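Local coordinates for putative heme binding protein (Tannerella forsythia, PDB 6EU8) that probably binds heme as an HmuY-like protein of a periodontal bacterium, captured here in its heme-free state, at residues V28-G33 / A170-T175; W69-H74 / V187-E192; I78-G83 / P138-W143. One frame throughout, in Å; residues are numbered along the deposited sequence.

Contact 1 (V28-G33 / A170-T175); sequences VNLETG and AKIKFT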
loop_
_atom_site.group_PDB
_atom_site.type_symbol
_atom_site.label_atom_id
_atom_site.label_comp_id
_atom_site.label_asym_id
_atom_site.label_seq_id
_atom_site.Cartn_x
_atom_site.Cartn_y
_atom_site.Cartn_z
ATOM N N VAL A 28 -4.681 5.911 4.529
ATOM C CA VAL A 28 -3.886 6.517 5.628
ATOM C C VAL A 28 -3.582 7.996 5.352
ATOM O O VAL A 28 -2.996 8.337 4.328
ATOM C CB VAL A 28 -2.527 5.783 5.838
ATOM C CG1 VAL A 28 -1.743 6.330 7.051
ATOM C CG2 VAL A 28 -2.727 4.269 5.973
ATOM N N ASN A 29 -3.976 8.863 6.314
ATOM C CA ASN A 29 -3.612 10.278 6.332
ATOM C C ASN A 29 -2.365 10.461 7.206
ATOM O O ASN A 29 -2.430 10.253 8.430
ATOM C CB ASN A 29 -4.777 11.092 6.917
ATOM C CG ASN A 29 -4.588 12.589 6.764
ATOM O OD1 ASN A 29 -3.516 13.121 7.043
ATOM N ND2 ASN A 29 -5.633 13.276 6.311
ATOM N N LEU A 30 -1.245 10.759 6.576
ATOM C CA LEU A 30 0.042 10.938 7.267
ATOM C C LEU A 30 0.145 12.265 8.019
ATOM O O LEU A 30 0.951 12.377 8.954
ATOM C CB LEU A 30 1.186 10.802 6.282
ATOM C CG LEU A 30 1.284 9.458 5.551
ATOM C CD1 LEU A 30 2.260 9.549 4.389
ATOM C CD2 LEU A 30 1.685 8.358 6.538
ATOM N N GLU A 31 -0.667 13.255 7.623
ATOM C CA GLU A 31 -0.656 14.562 8.295
ATOM C C GLU A 31 -1.348 14.440 9.652
ATOM O O GLU A 31 -0.809 14.880 10.663
ATOM C CB GLU A 31 -1.297 15.663 7.424
ATOM C CG GLU A 31 -1.214 17.074 8.053
ATOM C CD GLU A 31 -1.487 18.231 7.099
ATOM O OE1 GLU A 31 -1.919 18.038 5.940
ATOM O OE2 GLU A 31 -1.255 19.381 7.524
ATOM N N THR A 32 -2.529 13.824 9.668
ATOM C CA THR A 32 -3.368 13.705 10.862
ATOM C C THR A 32 -3.274 12.379 11.616
ATOM O O THR A 32 -3.684 12.291 12.772
ATOM C CB THR A 32 -4.856 13.876 10.500
ATOM O OG1 THR A 32 -5.280 12.802 9.639
ATOM C CG2 THR A 32 -5.106 15.213 9.821
ATOM N N GLY A 33 -2.786 11.332 10.952
ATOM C CA GLY A 33 -2.802 9.988 11.516
ATOM C C GLY A 33 -4.098 9.187 11.392
ATOM O O GLY A 33 -4.147 8.037 11.830
ATOM N N ALA A 170 6.580 12.842 2.046
ATOM C CA ALA A 170 7.064 12.085 3.210
ATOM C C ALA A 170 8.265 11.227 2.866
ATOM O O ALA A 170 8.407 10.723 1.739
ATOM C CB ALA A 170 5.972 11.212 3.768
ATOM N N LYS A 171 9.133 11.104 3.875
ATOM C CA LYS A 171 10.149 10.049 3.956
ATOM C C LYS A 171 9.547 8.912 4.744
ATOM O O LYS A 171 9.016 9.114 5.845
ATOM C CB LYS A 171 11.385 10.569 4.697
ATOM C CG LYS A 171 11.993 11.842 4.111
ATOM C CD LYS A 171 13.103 12.330 5.031
ATOM C CE LYS A 171 13.320 13.828 4.956
ATOM N NZ LYS A 171 14.357 14.186 5.978
ATOM N N ILE A 172 9.635 7.687 4.201
ATOM C CA ILE A 172 9.026 6.507 4.825
ATOM C C ILE A 172 10.041 5.347 4.917
ATOM O O ILE A 172 10.711 5.054 3.931
ATOM C CB ILE A 172 7.784 6.032 4.011
ATOM C CG1 ILE A 172 6.733 7.162 3.839
ATOM C CG2 ILE A 172 7.168 4.814 4.677
ATOM C CD1 ILE A 172 5.524 6.810 2.970
ATOM N N LYS A 173 10.167 4.763 6.107
ATOM C CA LYS A 173 10.973 3.549 6.310
ATOM C C LYS A 173 10.073 2.490 6.919
ATOM O O LYS A 173 9.561 2.638 8.033
ATOM C CB LYS A 173 12.170 3.826 7.239
ATOM C CG LYS A 173 13.093 2.609 7.387
ATOM C CD LYS A 173 14.568 2.978 7.426
ATOM C CE LYS A 173 15.422 1.818 7.947
ATOM N NZ LYS A 173 16.736 1.705 7.242
ATOM N N PHE A 174 9.870 1.380 6.186
ATOM C CA PHE A 174 9.057 0.267 6.674
ATOM C C PHE A 174 9.885 -0.548 7.652
ATOM O O PHE A 174 11.079 -0.727 7.434
ATOM C CB PHE A 174 8.534 -0.617 5.532
ATOM C CG PHE A 174 7.544 0.086 4.630
ATOM C CD1 PHE A 174 7.989 0.832 3.550
ATOM C CD2 PHE A 174 6.168 0.010 4.875
ATOM C CE1 PHE A 174 7.099 1.513 2.724
ATOM C CE2 PHE A 174 5.281 0.692 4.053
ATOM C CZ PHE A 174 5.750 1.425 2.970
ATOM N N THR A 175 9.269 -0.946 8.755
ATOM C CA THR A 175 9.974 -1.651 9.825
ATOM C C THR A 175 9.516 -3.082 10.058
ATOM O O THR A 175 10.321 -3.906 10.517
ATOM C CB THR A 175 9.896 -0.883 11.164
ATOM O OG1 THR A 175 8.542 -0.772 11.622
ATOM C CG2 THR A 175 10.531 0.494 11.029
#
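Leu30 reaches across to Ala170 and Ile172 with a single branch. Its CD1 methyl lies 4.1 Å from Ala170 CB and 4.5 Å from Ile172 CD1, so one methyl meets both side chains. CG lies anti to the carbonyl carbon (chi1 -60°), and this torsion sends the branch toward the strand. On strand 169-178 the two partners are alternate residues, and their CB atoms point the same way, toward the loop. Ala170 offers a bare methyl, whereas Ile172 extends its chain to the terminal CD1 to come near the same leucine. Through Leu30 the turn between strands 24-28 and 35-39 of the four-stranded sheet touches one strand of the larger antiparallel sheet. The turn is shaped by an Asx motif: Asn29 OD1 accepts from Thr32 N at 2.9 Å, the N-H coming from above the carbonyl plane, 51° out of it. An asparagine suits this place because its short amide can bend back to the chain while ND2 bonds to Lys68 O. Backbone atoms of Leu30 are held as well, N to His70 ND1 and O to Tyr191 OH, while Phe189 and Phe193 of strand 184-194 also touch its side chain.

Contact 2 (W69-H74 / V187-E192); sequences WHIAIH and VSFNYE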
loop_
_atom_site.group_PDB
_atom_site.type_symbol
_atom_site.label_atom_id
_atom_site.label_comp_id
_atom_site.label_asym_id
_atom_site.label_seq_id
_atom_site.Cartn_x
_atom_site.Cartn_y
_atom_site.Cartn_z
ATOM N N TRP A 69 -6.418 11.543 2.360
ATOM C CA TRP A 69 -5.439 10.456 2.540
ATOM C C TRP A 69 -4.295 10.534 1.528
ATOM O O TRP A 69 -4.409 11.167 0.476
ATOM C CB TRP A 69 -6.162 9.088 2.530
ATOM C CG TRP A 69 -6.790 8.760 1.215
ATOM C CD1 TRP A 69 -8.005 9.193 0.744
ATOM C CD2 TRP A 69 -6.227 7.956 0.172
ATOM N NE1 TRP A 69 -8.226 8.721 -0.517
ATOM C CE2 TRP A 69 -7.153 7.952 -0.901
ATOM C CE3 TRP A 69 -5.028 7.234 0.038
ATOM C CZ2 TRP A 69 -6.911 7.260 -2.102
ATOM C CZ3 TRP A 69 -4.787 6.563 -1.136
ATOM C CH2 TRP A 69 -5.726 6.566 -2.193
ATOM N N HIS A 70 -3.175 9.868 1.878
ATOM C CA HIS A 70 -1.935 9.938 1.156
ATOM C C HIS A 70 -1.476 8.594 0.572
ATOM O O HIS A 70 -1.061 8.539 -0.586
ATOM C CB HIS A 70 -0.875 10.495 2.084
ATOM C CG HIS A 70 -1.221 11.857 2.602
ATOM N ND1 HIS A 70 -1.733 12.059 3.856
ATOM C CD2 HIS A 70 -1.174 13.068 2.005
ATOM C CE1 HIS A 70 -1.979 13.350 4.023
ATOM N NE2 HIS A 70 -1.654 13.975 2.914
ATOM N N ILE A 71 -1.510 7.547 1.404
ATOM C CA ILE A 71 -1.167 6.184 0.947
ATOM C C ILE A 71 -2.261 5.205 1.377
ATOM O O ILE A 71 -3.040 5.486 2.276
ATOM C CB ILE A 71 0.227 5.691 1.446
ATOM C CG1 ILE A 71 0.279 5.516 2.955
ATOM C CG2 ILE A 71 1.355 6.624 0.964
ATOM C CD1 ILE A 71 1.523 4.772 3.420
ATOM N N ALA A 72 -2.358 4.061 0.682
ATOM C CA ALA A 72 -3.290 2.976 1.029
ATOM C C ALA A 72 -2.617 1.623 0.868
ATOM O O ALA A 72 -1.757 1.450 0.002
ATOM C CB ALA A 72 -4.546 3.045 0.198
ATOM N N ILE A 73 -3.024 0.689 1.733
ATOM C CA ILE A 73 -2.353 -0.595 1.891
ATOM C C ILE A 73 -3.398 -1.733 1.774
ATOM O O ILE A 73 -4.457 -1.702 2.418
ATOM C CB ILE A 73 -1.597 -0.662 3.251
ATOM C CG1 ILE A 73 -0.612 0.529 3.395
ATOM C CG2 ILE A 73 -0.856 -2.008 3.405
ATOM C CD1 ILE A 73 0.131 0.532 4.719
ATOM N N HIS A 74 -3.074 -2.740 0.935
ATOM C CA HIS A 74 -3.846 -3.978 0.775
ATOM C C HIS A 74 -2.832 -5.107 0.830
ATOM O O HIS A 74 -2.016 -5.207 -0.049
ATOM C CB HIS A 74 -4.577 -4.009 -0.569
ATOM C CG HIS A 74 -4.982 -5.396 -1.030
ATOM N ND1 HIS A 74 -4.148 -6.218 -1.761
ATOM C CD2 HIS A 74 -6.146 -6.079 -0.885
ATOM C CE1 HIS A 74 -4.767 -7.350 -2.023
ATOM N NE2 HIS A 74 -5.979 -7.287 -1.508
ATOM N N VAL A 187 1.406 -4.238 8.846
ATOM C CA VAL A 187 2.440 -3.432 8.219
ATOM C C VAL A 187 2.774 -2.237 9.094
ATOM O O VAL A 187 1.884 -1.415 9.355
ATOM C CB VAL A 187 1.972 -2.975 6.815
ATOM C CG1 VAL A 187 3.002 -2.072 6.154
ATOM C CG2 VAL A 187 1.660 -4.183 5.938
ATOM N N SER A 188 4.030 -2.146 9.546
ATOM C CA SER A 188 4.513 -1.005 10.393
ATOM C C SER A 188 5.557 -0.171 9.667
ATOM O O SER A 188 6.389 -0.720 8.941
ATOM C CB SER A 188 5.076 -1.510 11.734
ATOM O OG SER A 188 4.098 -2.160 12.509
ATOM N N PHE A 189 5.505 1.171 9.838
ATOM C CA PHE A 189 6.498 2.059 9.265
ATOM C C PHE A 189 6.669 3.300 10.125
ATOM O O PHE A 189 5.736 3.699 10.829
ATOM C CB PHE A 189 6.105 2.478 7.820
ATOM C CG PHE A 189 4.679 2.957 7.683
ATOM C CD1 PHE A 189 3.639 2.070 7.508
ATOM C CD2 PHE A 189 4.376 4.325 7.744
ATOM C CE1 PHE A 189 2.312 2.517 7.413
ATOM C CE2 PHE A 189 3.065 4.778 7.631
ATOM C CZ PHE A 189 2.032 3.881 7.459
ATOM N N ASN A 190 7.863 3.871 10.045
ATOM C CA ASN A 190 8.158 5.193 10.599
ATOM C C ASN A 190 8.118 6.175 9.441
ATOM O O ASN A 190 8.445 5.821 8.309
ATOM C CB ASN A 190 9.553 5.182 11.247
ATOM C CG ASN A 190 9.656 4.211 12.416
ATOM O OD1 ASN A 190 8.665 3.862 13.046
ATOM N ND2 ASN A 190 10.888 3.783 12.706
ATOM N N TYR A 191 7.695 7.425 9.685
ATOM C CA TYR A 191 7.741 8.437 8.639
ATOM C C TYR A 191 8.028 9.870 9.138
ATOM O O TYR A 191 7.826 10.153 10.310
ATOM C CB TYR A 191 6.443 8.428 7.788
ATOM C CG TYR A 191 5.202 8.825 8.513
ATOM C CD1 TYR A 191 4.440 7.905 9.216
ATOM C CD2 TYR A 191 4.765 10.161 8.500
ATOM C CE1 TYR A 191 3.264 8.282 9.865
ATOM C CE2 TYR A 191 3.626 10.533 9.149
ATOM C CZ TYR A 191 2.872 9.612 9.811
ATOM O OH TYR A 191 1.725 10.001 10.448
ATOM N N GLU A 192 8.463 10.712 8.222
ATOM C CA GLU A 192 8.610 12.170 8.451
ATOM C C GLU A 192 7.878 12.888 7.293
ATOM O O GLU A 192 8.335 12.858 6.152
ATOM C CB GLU A 192 10.099 12.568 8.553
ATOM C CG GLU A 192 10.840 11.824 9.662
ATOM C CD GLU A 192 12.219 12.392 10.007
ATOM O OE1 GLU A 192 12.761 13.205 9.240
ATOM O OE2 GLU A 192 12.766 11.987 11.068
#
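Two layers of antiparallel beta structure face each other here: strand 71-74 of the four-stranded sheet packs through its side chains on strand 184-194 of the larger sheet. The short segments 71-74 and 187-192 approach to 10.3 Å between axes, with their directions 153° apart, a spacing filled by side chains with no hydrogen bond across. Ile71 and Ile73, alternate residues of one strand, point toward Val187 and Phe189, alternate residues of the other. Ile73 and Val187 meet tip to tip, with Ile73 CD1 4.1 Å from Val187 CG1 and Ile73 CG2 4.2 Å from Val187 CG2, so both branches of the valine are used. The Ile73 and Phe189 side chains slide past each other in opposite directions, leaving Ile73 CD1 4.0 Å from Phe189 CE1. Ile71 and Phe189 approach from opposite directions, and Ile71 CD1 ends 4.2 Å from Phe189 CZ. Phe189 holds CG between its backbone N and carbonyl carbon (chi1 49°), which carries the far end of the ring to the two isoleucines; both approach it obliquely. Ile71 also belongs to a classic beta bulge, since it and His70 both face Val28 of the adjacent strand. Ile17 of strand 11-18 and Ile78 touch Ile73, while Ile172 and Phe174 of strand 169-178 border Phe189 and Val187. Branched aliphatic residues suit these positions, filling the gap with methyls while keeping strand geometry. With only carbon atoms meeting, the contact rests on dispersion and the exclusion of water, and any specificity comes from shape.

Contact 3 (I78-G83 / P138-W143); sequences IRTNEG and PVLKTW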
loop_
_atom_site.group_PDB
_atom_site.type_symbol
_atom_site.label_atom_id
_atom_site.label_comp_id
_atom_site.label_asym_id
_atom_site.label_seq_id
_atom_site.Cartn_x
_atom_site.Cartn_y
_atom_site.Cartn_z
ATOM N N ILE A 78 1.019 -1.442 -1.943
ATOM C CA ILE A 78 0.991 -0.041 -1.464
ATOM C C ILE A 78 0.675 0.845 -2.656
ATOM O O ILE A 78 1.327 0.712 -3.726
ATOM C CB ILE A 78 2.348 0.450 -0.903
ATOM C CG1 ILE A 78 3.011 -0.601 -0.028
ATOM C CG2 ILE A 78 2.164 1.766 -0.145
ATOM C CD1 ILE A 78 2.287 -0.884 1.223
ATOM N N ARG A 79 -0.343 1.704 -2.515
ATOM C CA ARG A 79 -0.619 2.736 -3.528
ATOM C C ARG A 79 -0.611 4.118 -2.882
ATOM O O ARG A 79 -0.573 4.260 -1.665
ATOM C CB ARG A 79 -1.945 2.503 -4.248
ATOM C CG ARG A 79 -3.169 2.714 -3.374
ATOM C CD ARG A 79 -4.455 2.791 -4.161
ATOM N NE ARG A 79 -4.538 4.044 -4.915
ATOM C CZ ARG A 79 -5.667 4.590 -5.355
ATOM N NH1 ARG A 79 -6.849 4.017 -5.141
ATOM N NH2 ARG A 79 -5.588 5.768 -6.014
ATOM N N THR A 80 -0.686 5.134 -3.750
ATOM C CA THR A 80 -0.781 6.532 -3.333
ATOM C C THR A 80 -2.096 7.142 -3.823
ATOM O O THR A 80 -2.809 6.543 -4.631
ATOM C CB THR A 80 0.409 7.351 -3.900
ATOM O OG1 THR A 80 0.288 7.502 -5.325
ATOM C CG2 THR A 80 1.738 6.716 -3.537
ATOM N N ASN A 81 -2.378 8.371 -3.356
ATOM C CA ASN A 81 -3.574 9.124 -3.820
ATOM C C ASN A 81 -3.140 10.081 -4.930
ATOM O O ASN A 81 -2.968 11.293 -4.686
ATOM C CB ASN A 81 -4.236 9.859 -2.647
ATOM C CG ASN A 81 -5.580 10.454 -3.011
ATOM O OD1 ASN A 81 -6.071 10.257 -4.123
ATOM N ND2 ASN A 81 -6.198 11.151 -2.071
ATOM N N GLU A 82 -2.966 9.546 -6.140
ATOM C CA GLU A 82 -2.383 10.273 -7.284
ATOM C C GLU A 82 -1.029 10.930 -6.949
ATOM O O GLU A 82 -0.758 12.102 -7.303
ATOM C CB GLU A 82 -3.399 11.311 -7.839
ATOM C CG GLU A 82 -4.678 10.718 -8.398
ATOM C CD GLU A 82 -5.703 11.794 -8.748
ATOM O OE1 GLU A 82 -5.323 12.762 -9.426
ATOM O OE2 GLU A 82 -6.862 11.707 -8.312
ATOM N N GLY A 83 -0.173 10.176 -6.267
ATOM C CA GLY A 83 1.185 10.577 -5.928
ATOM C C GLY A 83 2.267 9.921 -6.737
ATOM O O GLY A 83 2.007 9.291 -7.760
ATOM N N PRO A 138 4.597 0.922 -8.329
ATOM C CA PRO A 138 5.636 -0.073 -8.636
ATOM C C PRO A 138 6.968 0.151 -7.896
ATOM O O PRO A 138 7.766 -0.783 -7.808
ATOM C CB PRO A 138 5.816 0.086 -10.150
ATOM C CG PRO A 138 5.464 1.495 -10.409
ATOM C CD PRO A 138 4.361 1.825 -9.466
ATOM N N VAL A 139 7.222 1.374 -7.402
ATOM C CA VAL A 139 8.376 1.658 -6.554
ATOM C C VAL A 139 8.101 1.183 -5.106
ATOM O O VAL A 139 8.886 0.417 -4.537
ATOM C CB VAL A 139 8.798 3.166 -6.609
ATOM C CG1 VAL A 139 9.811 3.514 -5.512
ATOM C CG2 VAL A 139 9.348 3.499 -8.004
ATOM N N LEU A 140 6.971 1.580 -4.532
ATOM C CA LEU A 140 6.681 1.189 -3.155
ATOM C C LEU A 140 6.543 -0.324 -3.001
ATOM O O LEU A 140 6.816 -0.822 -1.935
ATOM C CB LEU A 140 5.471 1.938 -2.608
ATOM C CG LEU A 140 5.671 3.463 -2.503
ATOM C CD1 LEU A 140 4.351 4.172 -2.212
ATOM C CD2 LEU A 140 6.732 3.804 -1.480
ATOM N N LYS A 141 6.188 -1.031 -4.066
ATOM C CA LYS A 141 6.069 -2.524 -4.019
ATOM C C LYS A 141 7.378 -3.167 -3.596
ATOM O O LYS A 141 7.386 -4.232 -2.945
ATOM C CB LYS A 141 5.663 -3.048 -5.394
ATOM C CG LYS A 141 5.300 -4.536 -5.480
ATOM C CD LYS A 141 5.144 -4.972 -6.941
ATOM C CE LYS A 141 5.210 -6.478 -7.118
ATOM N NZ LYS A 141 3.884 -7.098 -6.927
ATOM N N THR A 142 8.488 -2.520 -3.921
ATOM C CA THR A 142 9.809 -3.040 -3.558
ATOM C C THR A 142 10.178 -2.984 -2.073
ATOM O O THR A 142 11.283 -3.426 -1.702
ATOM C CB THR A 142 10.929 -2.395 -4.392
ATOM O OG1 THR A 142 11.187 -1.046 -3.969
ATOM C CG2 THR A 142 10.604 -2.458 -5.880
ATOM N N TRP A 143 9.310 -2.464 -1.199
ATOM C CA TRP A 143 9.543 -2.515 0.256
ATOM C C TRP A 143 9.733 -3.963 0.750
ATOM O O TRP A 143 10.396 -4.175 1.747
ATOM C CB TRP A 143 8.443 -1.797 1.051
ATOM C CG TRP A 143 7.128 -2.544 1.287
ATOM C CD1 TRP A 143 6.079 -2.699 0.433
ATOM C CD2 TRP A 143 6.741 -3.169 2.515
ATOM N NE1 TRP A 143 5.074 -3.428 1.037
ATOM C CE2 TRP A 143 5.441 -3.688 2.334
ATOM C CE3 TRP A 143 7.369 -3.324 3.756
ATOM C CZ2 TRP A 143 4.759 -4.377 3.346
ATOM C CZ3 TRP A 143 6.682 -3.991 4.777
ATOM C CH2 TRP A 143 5.385 -4.503 4.565
#
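With CG1 anti to its carbonyl carbon (chi1 -43°) and CD1 turned back by chi2 of -67°, Ile78 presents one branch to Trp143 and the other to Leu140. It sits on strand 77-80, an outermost strand of the four-stranded antiparallel sheet, and the opposing residues belong to the 3-10 turn 140-143, between strands 127-136 and 144-146. The Ile78 and Trp143 side chains cross at about a right angle, with Ile78 CG1 3.7 Å from Trp143 CD1 and oblique to the ring. Ile78 CG2 is 3.9 Å from Leu140 CD1, again with the side chains crossing nearly at right angles. The same leucine methyl lies 3.9 Å from Thr80 CG2, so Leu140 spans two alternate residues of the strand. Isoleucine fits between the leucine and the indole because its two branches part at CB.

Thr80 divides its duties: its methyl joins the apolar contact, while OG1 accepts from Gly83 N in an ST motif and also bonds to Asp107 OD1. Threonine serves both purposes, and the bond to Gly83 helps fix the bend at the end of the strand. Trp143 NE1, close to the isoleucine carbons, has its polar partner in Phe76 O, so the buried N-H is satisfied; Phe174 meets the indole too. Across the turn, Thr142 OG1 and its backbone N both bond to Val139 O, the hydroxyl at 2.8 Å approaching with a C=O...OG1 angle of 161°.

In the fold
The four-stranded sheet ties the contacts together. Contacts 1 and 2 have centres about 5 Å apart. The turn of contact 1 follows strand 24-28, the neighbour of strand 71-74: Val28 O bonds to His70 N at 2.9 Å and Val28 N to Ile71 O at 2.8 Å. Their other two segments lie on the paired strands 169-178 and 184-194. Contact 3 lies about 10 Å from contact 2, centre to centre, and is joined to it by backbone bonds, among them Arg79 N to Ala72 O, 2.9 Å. Between contacts 1 and 3, centres about 12 Å apart, Phe174 CB lies 3.4 Å from Trp143 CE3. All three are buried parts of the HmuY-like fold; no heme is bound in this apo structure.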